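Protein kinase domain-containing protein (Chaetomium thermophilum, PDB 6Z3U) transfers phosphate from ATP to serines and threonines of proteins as the CDK7-type kinase of the CAK complex, probably including the RNA polymerase II tail. Local coordinates at the interface of chains A and B. Numbering follows the deposited sequence. Chains: chain A, Protein kinase domain-containing protein; chain B, RING-type domain-containing protein.

The interface of chains A and B. Residues chain A 206, 209, 375, 378-379; chain B 5-6, 10.
B:Phe6, near the start of the MAT1 fragment in the crystal, sets its ring against A:Trp209 and A:Leu378 on the C-terminal lobe of the CDK7-type kinase fold, a worked example of an aromatic loop residue set into a partner's surface. In the packed core, the CD1 corner of the tilted B:Phe6 ring, its plane about 40° from the indole's, lies over one indole face near its rim, 3.5 Å from CE2 of A:Trp209. A:Trp209 has its CG anti to the backbone N (chi1 168°), which carries the indole out from helix 194-213 to meet this corner. The same indole face also bears the methyl CD1 of A:Leu378, itself 3.4 Å from CD1 of B:Phe6, so three apolar groups share one junction. An alanine in place of A:Trp209 would probably open a gap beside B:Phe6 and leave both its ring and the A:Leu378 methyl without their common floor. OE2 of the A:Glu379 carboxylate lies in the ring plane, 3.5 Å from CZ of B:Phe6, where the C-H dipoles would probably favour it; the carboxylate is turned 87° to the ring. B:Glu10 covers the indole margin through its backbone, CA lying 3.9 Å from CH2 of A:Trp209. Against this core the margins are loose: B:Glu10 OE1 stays 4.9 Å from NH2 of A:Arg375, an attraction likely to be weak, and A:Arg206 NE gives the carbonyl O of poorly ordered B:Pro5 a weak, bent hydrogen bond of 3.0 Å.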
ATOM      1  N   ARG A 206      16.211 -11.519  -1.883  1.00 27.95           N
ATOM      2  CA  ARG A 206      14.867 -12.030  -2.131  1.00 30.42           C
ATOM      3  C   ARG A 206      13.812 -11.098  -1.548  1.00 30.67           C
ATOM      4  O   ARG A 206      12.758 -10.884  -2.159  1.00 32.40           O
ATOM      5  CB  ARG A 206      14.712 -13.436  -1.552  1.00 30.24           C
ATOM      6  CG  ARG A 206      15.472 -14.518  -2.302  1.00 36.23           C
ATOM      7  CD  ARG A 206      15.072 -15.903  -1.804  1.00 47.79           C
ATOM      8  NE  ARG A 206      15.754 -16.976  -2.524  1.00 48.47           N
ATOM      9  CZ  ARG A 206      16.878 -17.563  -2.121  1.00 61.95           C
ATOM     10  NH1 ARG A 206      17.467 -17.195  -0.988  1.00 55.23           N
ATOM     11  NH2 ARG A 206      17.414 -18.528  -2.858  1.00 64.78           N
ATOM     12  N   TRP A 209      13.645  -8.127  -3.806  1.00 27.08           N
ATOM     13  CA  TRP A 209      13.028  -8.593  -5.042  1.00 24.78           C
ATOM     14  C   TRP A 209      11.521  -8.722  -4.877  1.00 23.98           C
ATOM     15  O   TRP A 209      10.754  -8.303  -5.751  1.00 34.75           O
ATOM     16  CB  TRP A 209      13.631  -9.930  -5.467  1.00 36.77           C
ATOM     17  CG  TRP A 209      12.858 -10.606  -6.565  1.00 32.87           C
ATOM     18  CD1 TRP A 209      12.958 -10.373  -7.906  1.00 33.18           C
ATOM     19  CD2 TRP A 209      11.859 -11.622  -6.408  1.00 30.67           C
ATOM     20  NE1 TRP A 209      12.087 -11.184  -8.593  1.00 34.73           N
ATOM     21  CE2 TRP A 209      11.400 -11.959  -7.696  1.00 29.65           C
ATOM     22  CE3 TRP A 209      11.309 -12.279  -5.303  1.00 34.37           C
ATOM     23  CZ2 TRP A 209      10.418 -12.923  -7.909  1.00 39.25           C
ATOM     24  CZ3 TRP A 209      10.336 -13.236  -5.516  1.00 31.78           C
ATOM     25  CH2 TRP A 209       9.900 -13.549  -6.809  1.00 39.33           C
ATOM     26  N   ARG A 375      15.821  -8.522  -9.570  1.00 33.02           N
ATOM     27  CA  ARG A 375      15.692  -9.780 -10.300  1.00 27.39           C
ATOM     28  C   ARG A 375      17.022 -10.182 -10.924  1.00 30.08           C
ATOM     29  O   ARG A 375      17.463 -11.330 -10.791  1.00 34.19           O
ATOM     30  CB  ARG A 375      14.609  -9.666 -11.374  1.00 37.79           C
ATOM     31  CG  ARG A 375      14.750 -10.690 -12.496  1.00 36.75           C
ATOM     32  CD  ARG A 375      13.531 -10.719 -13.417  1.00 58.24           C
ATOM     33  NE  ARG A 375      12.426 -11.496 -12.853  1.00 73.08           N
ATOM     34  CZ  ARG A 375      11.285 -10.985 -12.388  1.00 80.25           C
ATOM     35  NH1 ARG A 375      11.060  -9.676 -12.415  1.00 72.78           N
ATOM     36  NH2 ARG A 375      10.357 -11.797 -11.897  1.00 67.73           N
ATOM     37  N   LEU A 378      19.312 -11.749  -8.399  1.00 27.50           N
ATOM     38  CA  LEU A 378      19.083 -13.128  -7.985  1.00 35.68           C
ATOM     39  C   LEU A 378      19.633 -14.144  -8.977  1.00 35.01           C
ATOM     40  O   LEU A 378      19.914 -15.281  -8.583  1.00 40.07           O
ATOM     41  CB  LEU A 378      17.588 -13.374  -7.780  1.00 34.43           C
ATOM     42  CG  LEU A 378      16.968 -12.717  -6.547  1.00 36.09           C
ATOM     43  CD1 LEU A 378      15.460 -12.891  -6.559  1.00 41.00           C
ATOM     44  CD2 LEU A 378      17.561 -13.294  -5.262  1.00 38.12           C
ATOM     45  N   GLU A 379      19.785 -13.773 -10.244  1.00 32.33           N
ATOM     46  CA  GLU A 379      20.322 -14.679 -11.250  1.00 36.03           C
ATOM     47  C   GLU A 379      21.831 -14.547 -11.428  1.00 36.80           C
ATOM     48  O   GLU A 379      22.399 -15.216 -12.298  1.00 43.97           O
ATOM     49  CB  GLU A 379      19.608 -14.445 -12.585  1.00 40.59           C
ATOM     50  CG  GLU A 379      18.090 -14.335 -12.440  1.00 38.09           C
ATOM     51  CD  GLU A 379      17.339 -14.728 -13.699  1.00 46.22           C
ATOM     52  OE1 GLU A 379      17.852 -15.570 -14.466  1.00 57.33           O
ATOM     53  OE2 GLU A 379      16.229 -14.196 -13.920  1.00 44.36           O
TER
ATOM     54  N   PRO B   5      16.541 -19.610  -7.831  1.00 88.98           N
ATOM     55  CA  PRO B   5      16.968 -18.390  -7.133  1.00 88.37           C
ATOM     56  C   PRO B   5      15.832 -17.606  -6.505  1.00 87.21           C
ATOM     57  O   PRO B   5      16.075 -16.870  -5.539  1.00 91.35           O
ATOM     58  CB  PRO B   5      17.648 -17.575  -8.243  1.00 87.81           C
ATOM     59  CG  PRO B   5      16.918 -17.978  -9.477  1.00 83.12           C
ATOM     60  CD  PRO B   5      16.556 -19.435  -9.297  1.00 83.10           C
ATOM     61  N   PHE B   6      14.608 -17.741  -7.007  1.00 72.54           N
ATOM     62  CA  PHE B   6      13.471 -16.981  -6.508  1.00 65.19           C
ATOM     63  C   PHE B   6      12.724 -17.684  -5.381  1.00 61.79           C
ATOM     64  O   PHE B   6      11.612 -17.269  -5.040  1.00 62.06           O
ATOM     65  CB  PHE B   6      12.510 -16.670  -7.657  1.00 62.36           C
ATOM     66  CG  PHE B   6      13.166 -15.981  -8.821  1.00 61.12           C
ATOM     67  CD1 PHE B   6      13.476 -14.632  -8.759  1.00 52.02           C
ATOM     68  CD2 PHE B   6      13.471 -16.680  -9.977  1.00 60.31           C
ATOM     69  CE1 PHE B   6      14.081 -13.995  -9.827  1.00 52.36           C
ATOM     70  CE2 PHE B   6      14.073 -16.047 -11.048  1.00 55.54           C
ATOM     71  CZ  PHE B   6      14.379 -14.704 -10.972  1.00 54.73           C
ATOM     72  N   GLU B  10       8.691 -17.074  -7.963  1.00 53.41           N
ATOM     73  CA  GLU B  10       8.723 -16.342  -9.222  1.00 54.38           C
ATOM     74  C   GLU B  10       7.320 -16.217  -9.800  1.00 63.72           C
ATOM     75  O   GLU B  10       6.587 -17.205  -9.912  1.00 57.95           O
ATOM     76  CB  GLU B  10       9.647 -17.037 -10.222  1.00 55.52           C
ATOM     77  CG  GLU B  10       9.793 -16.285 -11.538  1.00 56.94           C
ATOM     78  CD  GLU B  10      10.717 -16.981 -12.515  1.00 58.55           C
ATOM     79  OE1 GLU B  10      11.191 -16.314 -13.460  1.00 59.75           O
ATOM     80  OE2 GLU B  10      10.977 -18.190 -12.335  1.00 59.02           O
TER